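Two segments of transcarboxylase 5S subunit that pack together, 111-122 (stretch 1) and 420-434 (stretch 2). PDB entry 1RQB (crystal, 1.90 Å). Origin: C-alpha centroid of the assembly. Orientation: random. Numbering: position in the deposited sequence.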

# COMPACT_ATOMS: atom_id res chain seq x y z
N TYR A 111 -3.50 -23.53 -23.19
CA TYR A 111 -3.25 -24.53 -22.14
C TYR A 111 -2.10 -25.49 -22.48
O TYR A 111 -1.79 -26.35 -21.66
N ARG A 112 -1.47 -25.37 -23.64
CA ARG A 112 -0.37 -26.28 -23.98
C ARG A 112 0.57 -25.63 -24.99
O ARG A 112 0.32 -24.54 -25.49
N HIS A 113 1.66 -26.32 -25.28
CA HIS A 113 2.59 -25.82 -26.31
C HIS A 113 1.93 -26.07 -27.66
O HIS A 113 1.29 -27.10 -27.87
N TYR A 114 2.06 -25.11 -28.58
CA TYR A 114 1.48 -25.27 -29.92
C TYR A 114 2.61 -25.38 -30.95
O TYR A 114 3.74 -24.97 -30.70
N ASN A 115 2.27 -25.95 -32.10
CA ASN A 115 3.22 -26.05 -33.21
C ASN A 115 3.57 -24.62 -33.63
O ASN A 115 2.76 -23.70 -33.49
N ASP A 116 4.78 -24.44 -34.13
CA ASP A 116 5.30 -23.12 -34.54
C ASP A 116 4.34 -22.36 -35.45
O ASP A 116 4.26 -21.13 -35.37
N GLU A 117 3.60 -23.04 -36.32
CA GLU A 117 2.70 -22.35 -37.25
C GLU A 117 1.55 -21.66 -36.52
O GLU A 117 1.08 -20.61 -36.96
N VAL A 118 1.07 -22.25 -35.43
CA VAL A 118 -0.03 -21.61 -34.68
C VAL A 118 0.50 -20.34 -34.01
O VAL A 118 -0.18 -19.32 -33.97
N VAL A 119 1.71 -20.41 -33.48
CA VAL A 119 2.33 -19.25 -32.84
C VAL A 119 2.49 -18.14 -33.88
O VAL A 119 2.20 -16.97 -33.62
N ASP A 120 2.95 -18.51 -35.08
CA ASP A 120 3.15 -17.51 -36.14
C ASP A 120 1.83 -16.80 -36.47
O ASP A 120 1.79 -15.58 -36.56
N ARG A 121 0.77 -17.58 -36.64
CA ARG A 121 -0.54 -17.00 -37.00
C ARG A 121 -1.11 -16.13 -35.87
O ARG A 121 -1.72 -15.10 -36.15
N PHE A 122 -0.93 -16.54 -34.62
CA PHE A 122 -1.48 -15.75 -33.51
C PHE A 122 -0.79 -14.39 -33.44
O PHE A 122 -1.44 -13.35 -33.34
N GLN A 420 15.03 -31.52 -25.32
CA GLN A 420 14.99 -30.52 -26.39
C GLN A 420 13.66 -29.76 -26.30
O GLN A 420 12.74 -30.18 -25.61
N ARG A 421 13.59 -28.64 -27.00
CA ARG A 421 12.37 -27.81 -27.01
C ARG A 421 11.18 -28.68 -27.40
O ARG A 421 11.18 -29.32 -28.45
N PRO A 422 10.15 -28.72 -26.54
CA PRO A 422 8.95 -29.53 -26.79
C PRO A 422 8.27 -29.37 -28.15
O PRO A 422 7.85 -30.35 -28.75
N ALA A 423 8.17 -28.13 -28.64
CA ALA A 423 7.48 -27.86 -29.90
C ALA A 423 8.19 -28.51 -31.09
O ALA A 423 7.61 -28.61 -32.17
N ASP A 424 9.44 -28.93 -30.91
CA ASP A 424 10.19 -29.60 -31.98
C ASP A 424 9.47 -30.90 -32.37
O ASP A 424 9.60 -31.38 -33.50
N LEU A 425 8.71 -31.45 -31.44
CA LEU A 425 8.02 -32.74 -31.67
C LEU A 425 6.59 -32.55 -32.17
O LEU A 425 5.95 -33.53 -32.57
N LEU A 426 6.07 -31.33 -32.17
CA LEU A 426 4.67 -31.10 -32.56
C LEU A 426 4.52 -30.97 -34.07
O LEU A 426 5.20 -30.19 -34.72
N PRO A 427 3.57 -31.72 -34.65
CA PRO A 427 3.31 -31.69 -36.08
C PRO A 427 2.40 -30.52 -36.45
O PRO A 427 1.77 -29.92 -35.58
N PRO A 428 2.34 -30.17 -37.74
CA PRO A 428 1.48 -29.07 -38.18
C PRO A 428 0.06 -29.37 -37.68
O PRO A 428 -0.34 -30.53 -37.65
N GLU A 429 -0.69 -28.35 -37.29
CA GLU A 429 -2.04 -28.60 -36.75
C GLU A 429 -3.05 -27.55 -37.23
O GLU A 429 -4.24 -27.68 -36.95
N TRP A 430 -2.60 -26.53 -37.95
CA TRP A 430 -3.53 -25.47 -38.37
C TRP A 430 -4.70 -26.01 -39.19
O TRP A 430 -5.85 -25.66 -38.93
N GLU A 431 -4.43 -26.83 -40.20
CA GLU A 431 -5.51 -27.37 -41.04
C GLU A 431 -6.52 -28.16 -40.20
O GLU A 431 -7.72 -28.03 -40.40
N LYS A 432 -6.03 -28.97 -39.27
CA LYS A 432 -6.91 -29.77 -38.40
C LYS A 432 -7.77 -28.86 -37.52
O LYS A 432 -8.96 -29.10 -37.33
N GLN A 433 -7.15 -27.81 -36.97
CA GLN A 433 -7.88 -26.88 -36.10
C GLN A 433 -8.95 -26.15 -36.91
O GLN A 433 -10.09 -26.02 -36.47
N SER A 434 -8.57 -25.68 -38.09
CA SER A 434 -9.48 -24.95 -38.98
C SER A 434 -10.71 -25.78 -39.35
O SER A 434 -11.83 -25.27 -39.34

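The rule of this contact is that two helix starts are tied to each other by acidic side chains. Asn-115 sits at the N-cap of the 116-122 helix and Glu-429 at the N-cap of the helix that begins at 430, and each helix start finds partners across the interface. Together the stretches bury 813 Å².

Glu-117 points toward stretch 2. Its chi1 is p (71°) and its chi2 is t, an extended reach that brings OE2 to the start of the second helix. There OE2 accepts from two successive backbone amides, Glu-429 N at 2.4 Å, a very short bond, and Trp-430 N at 2.8 Å. One carboxylate oxygen thus serves NH groups that have no preceding helical turn to bond to. Pro-428 lies against the same oxygen, its CB 3.4 Å from Glu-117 OE2. Water 3 adds a weak bond to Glu-117 OE2 at 3.3 Å and accepts from Glu-431 N at 3.0 Å.

Glu-429 returns the favour. With chi1 p (58°) and chi2 t, its CB leaves sideways, but the carboxylate ends against stretch 1. Glu-429 OE1 accepts from Asn-115 N at 3.1 Å, nearly straight at 171°, while the guanidinium of Arg-112 meets both oxygens: NH2 to Glu-429 OE2 at 2.7 Å and NH1 to Glu-429 OE1 at 3.3 Å. Arg-112 can present its edge this way because chi1 is p and chi2 and chi3 are both t, carrying the group out to the carboxylate; its NE is held by Tyr-111 OH at 3.0 Å. Gln-433, one turn on (m, m), donates from NE2 to Glu-429 OE2 at 3.0 Å, so the acid is braced from its own helix as well. The aliphatic part is used too: Glu-429 CG packs 3.5 Å from Val-118 CG2.

Asn-115, chi1 t, works in two directions. Its OD1 caps its own helix by accepting from Glu-117 N, and its ND2 donates to Leu-426 O at 3.0 Å. Leu-426 (m, t) points toward stretch 1 and lays CD1 3.4 Å from His-113 O, covering the backbone there. His-113, chi1 m, also points across, with ND1 3.7 Å from Pro-422 CB; water 1 joins His-113 ND1 (2.7 Å) to Ala-423 N (3.0 Å). Water 2 similarly links Asp-116 N (2.9 Å) to Ala-423 O (2.8 Å).

Farther along, Asp-116, chi1 m, forms a two-pronged salt bridge with Arg-421: NH1 to Asp-116 OD1 at 2.9 Å and NH2 to Asp-116 OD2 at 3.1 Å. Arg-421 (t, t, p) is steadied from the side by Asp-424 OD1, 2.8 Å from Arg-421 NE.

Trp-430, chi1 t, has the largest covered area, 111 Å². Arg-121 (m, t, t) lies over one face of its indole: CD is 3.2 Å from Trp-430 CD2, and the guanidinium stacks flat, planes 7° apart and centres 3.5 Å apart. An extended arginine thus offers both methylene and charge to one aromatic face.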

# COMPACT_ATOMS: atom_id res chain seq x y z
CB TYR A 111 -4.54 -25.34 -21.95
CG TYR A 111 -4.88 -26.20 -23.15
CD1 TYR A 111 -4.57 -27.56 -23.17
CD2 TYR A 111 -5.45 -25.64 -24.30
CE1 TYR A 111 -4.82 -28.35 -24.30
CE2 TYR A 111 -5.70 -26.42 -25.44
CZ TYR A 111 -5.38 -27.77 -25.43
OH TYR A 111 -5.60 -28.53 -26.56
CB ARG A 112 -0.91 -27.56 -24.63
CG ARG A 112 -1.64 -27.31 -25.96
CD ARG A 112 -2.10 -28.59 -26.63
NE ARG A 112 -2.93 -28.34 -27.81
CZ ARG A 112 -2.48 -28.15 -29.05
NH1 ARG A 112 -1.18 -28.17 -29.30
NH2 ARG A 112 -3.34 -27.96 -30.04
CB HIS A 113 3.92 -26.57 -26.25
CG HIS A 113 4.77 -26.21 -25.08
ND1 HIS A 113 6.13 -25.98 -25.19
CD2 HIS A 113 4.46 -26.02 -23.78
CE1 HIS A 113 6.62 -25.66 -24.00
NE2 HIS A 113 5.63 -25.67 -23.13
CB TYR A 114 0.60 -24.07 -30.29
CG TYR A 114 -0.63 -23.96 -29.44
CD1 TYR A 114 -0.60 -23.30 -28.22
CD2 TYR A 114 -1.81 -24.59 -29.82
CE1 TYR A 114 -1.71 -23.27 -27.39
CE2 TYR A 114 -2.92 -24.58 -29.00
CZ TYR A 114 -2.87 -23.92 -27.79
OH TYR A 114 -3.95 -23.93 -26.96
CB ASN A 115 2.59 -26.83 -34.38
CG ASN A 115 3.37 -26.70 -35.67
OD1 ASN A 115 3.20 -25.73 -36.41
ND2 ASN A 115 4.24 -27.67 -35.96
CB ASP A 116 6.66 -23.26 -35.23
CG ASP A 116 7.81 -23.54 -34.24
OD1 ASP A 116 7.63 -23.29 -33.02
OD2 ASP A 116 8.89 -23.98 -34.69
CB GLU A 117 2.11 -23.31 -38.29
CG GLU A 117 1.09 -24.27 -37.72
CD GLU A 117 0.61 -25.31 -38.72
OE1 GLU A 117 0.66 -25.05 -39.95
OE2 GLU A 117 0.17 -26.38 -38.26
CB VAL A 118 -0.59 -22.55 -33.61
CG1 VAL A 118 -1.78 -21.87 -32.89
CG2 VAL A 118 -1.05 -23.86 -34.24
CB VAL A 119 3.71 -19.62 -32.23
CG1 VAL A 119 4.41 -18.39 -31.68
CG2 VAL A 119 3.53 -20.67 -31.13
CB ASP A 120 3.68 -18.17 -37.43
CG ASP A 120 5.19 -18.31 -37.44
OD1 ASP A 120 5.88 -17.31 -37.13
OD2 ASP A 120 5.69 -19.42 -37.76
CB ARG A 121 -1.53 -18.09 -37.36
CG ARG A 121 -1.18 -18.77 -38.68
CD ARG A 121 -2.19 -19.84 -39.01
NE ARG A 121 -1.98 -20.44 -40.32
CZ ARG A 121 -2.45 -19.94 -41.46
NH1 ARG A 121 -3.16 -18.82 -41.46
NH2 ARG A 121 -2.22 -20.57 -42.61
CB PHE A 122 -1.28 -16.46 -32.17
CG PHE A 122 -1.88 -15.72 -30.99
CD1 PHE A 122 -3.17 -15.99 -30.57
CD2 PHE A 122 -1.16 -14.70 -30.35
CE1 PHE A 122 -3.77 -15.25 -29.53
CE2 PHE A 122 -1.75 -13.95 -29.30
CZ PHE A 122 -3.05 -14.24 -28.89
CB GLN A 420 15.14 -31.21 -27.75
CG GLN A 420 15.22 -30.27 -28.95
CD GLN A 420 16.32 -29.21 -28.82
OE1 GLN A 420 16.11 -28.14 -28.25
NE2 GLN A 420 17.50 -29.52 -29.33
CB ARG A 421 12.54 -26.68 -28.04
CG ARG A 421 11.43 -25.64 -28.01
CD ARG A 421 11.57 -24.66 -29.17
NE ARG A 421 11.37 -25.35 -30.44
CZ ARG A 421 10.58 -24.91 -31.41
NH1 ARG A 421 9.94 -23.75 -31.27
NH2 ARG A 421 10.40 -25.64 -32.51
CB PRO A 422 8.02 -29.13 -25.64
CG PRO A 422 8.98 -28.84 -24.53
CD PRO A 422 10.09 -28.08 -25.21
CB ALA A 423 7.35 -26.35 -30.12
CB ASP A 424 11.59 -29.99 -31.49
CG ASP A 424 12.60 -28.87 -31.61
OD1 ASP A 424 12.19 -27.69 -31.69
OD2 ASP A 424 13.82 -29.17 -31.59
CB LEU A 425 7.96 -33.53 -30.36
CG LEU A 425 9.25 -33.75 -29.56
CD1 LEU A 425 8.91 -34.45 -28.26
CD2 LEU A 425 10.23 -34.57 -30.37
CB LEU A 426 4.13 -29.85 -31.87
CG LEU A 426 4.19 -29.87 -30.34
CD1 LEU A 426 3.77 -28.51 -29.81
CD2 LEU A 426 3.29 -30.95 -29.80
CB PRO A 427 2.62 -33.02 -36.33
CG PRO A 427 1.75 -33.14 -35.12
CD PRO A 427 2.69 -32.70 -33.98
CB PRO A 428 1.60 -29.13 -39.70
CG PRO A 428 3.03 -29.59 -39.89
CD PRO A 428 3.17 -30.68 -38.85
CB GLU A 429 -1.98 -28.60 -35.21
CG GLU A 429 -1.44 -27.29 -34.59
CD GLU A 429 -1.49 -27.28 -33.05
OE1 GLU A 429 -0.43 -27.37 -32.38
OE2 GLU A 429 -2.61 -27.17 -32.50
CB TRP A 430 -2.80 -24.37 -39.14
CG TRP A 430 -3.72 -23.22 -39.50
CD1 TRP A 430 -4.24 -22.94 -40.73
CD2 TRP A 430 -4.24 -22.22 -38.61
NE1 TRP A 430 -5.06 -21.83 -40.66
CE2 TRP A 430 -5.08 -21.37 -39.37
CE3 TRP A 430 -4.08 -21.97 -37.24
CZ2 TRP A 430 -5.75 -20.28 -38.80
CZ3 TRP A 430 -4.76 -20.88 -36.67
CH2 TRP A 430 -5.58 -20.05 -37.46
CB GLU A 431 -4.96 -28.24 -42.17
CG GLU A 431 -4.87 -27.56 -43.55
CD GLU A 431 -4.48 -26.08 -43.51
OE1 GLU A 431 -3.39 -25.75 -43.01
OE2 GLU A 431 -5.28 -25.26 -44.01
CB LYS A 432 -6.06 -30.69 -37.52
CG LYS A 432 -6.86 -31.49 -36.49
CD LYS A 432 -5.91 -32.28 -35.58
CE LYS A 432 -6.66 -33.03 -34.48
NZ LYS A 432 -7.60 -34.05 -35.02
CB GLN A 433 -6.93 -25.84 -35.49
CG GLN A 433 -5.86 -26.38 -34.55
CD GLN A 433 -6.43 -26.93 -33.26
OE1 GLN A 433 -7.60 -26.70 -32.94
NE2 GLN A 433 -5.61 -27.64 -32.49
CB SER A 434 -8.77 -24.53 -40.27
OG SER A 434 -7.76 -23.57 -40.01
O HOH W 1 8.16 -25.61 -26.97
O HOH W 2 6.68 -26.57 -33.88
O HOH W 3 -1.56 -27.60 -40.85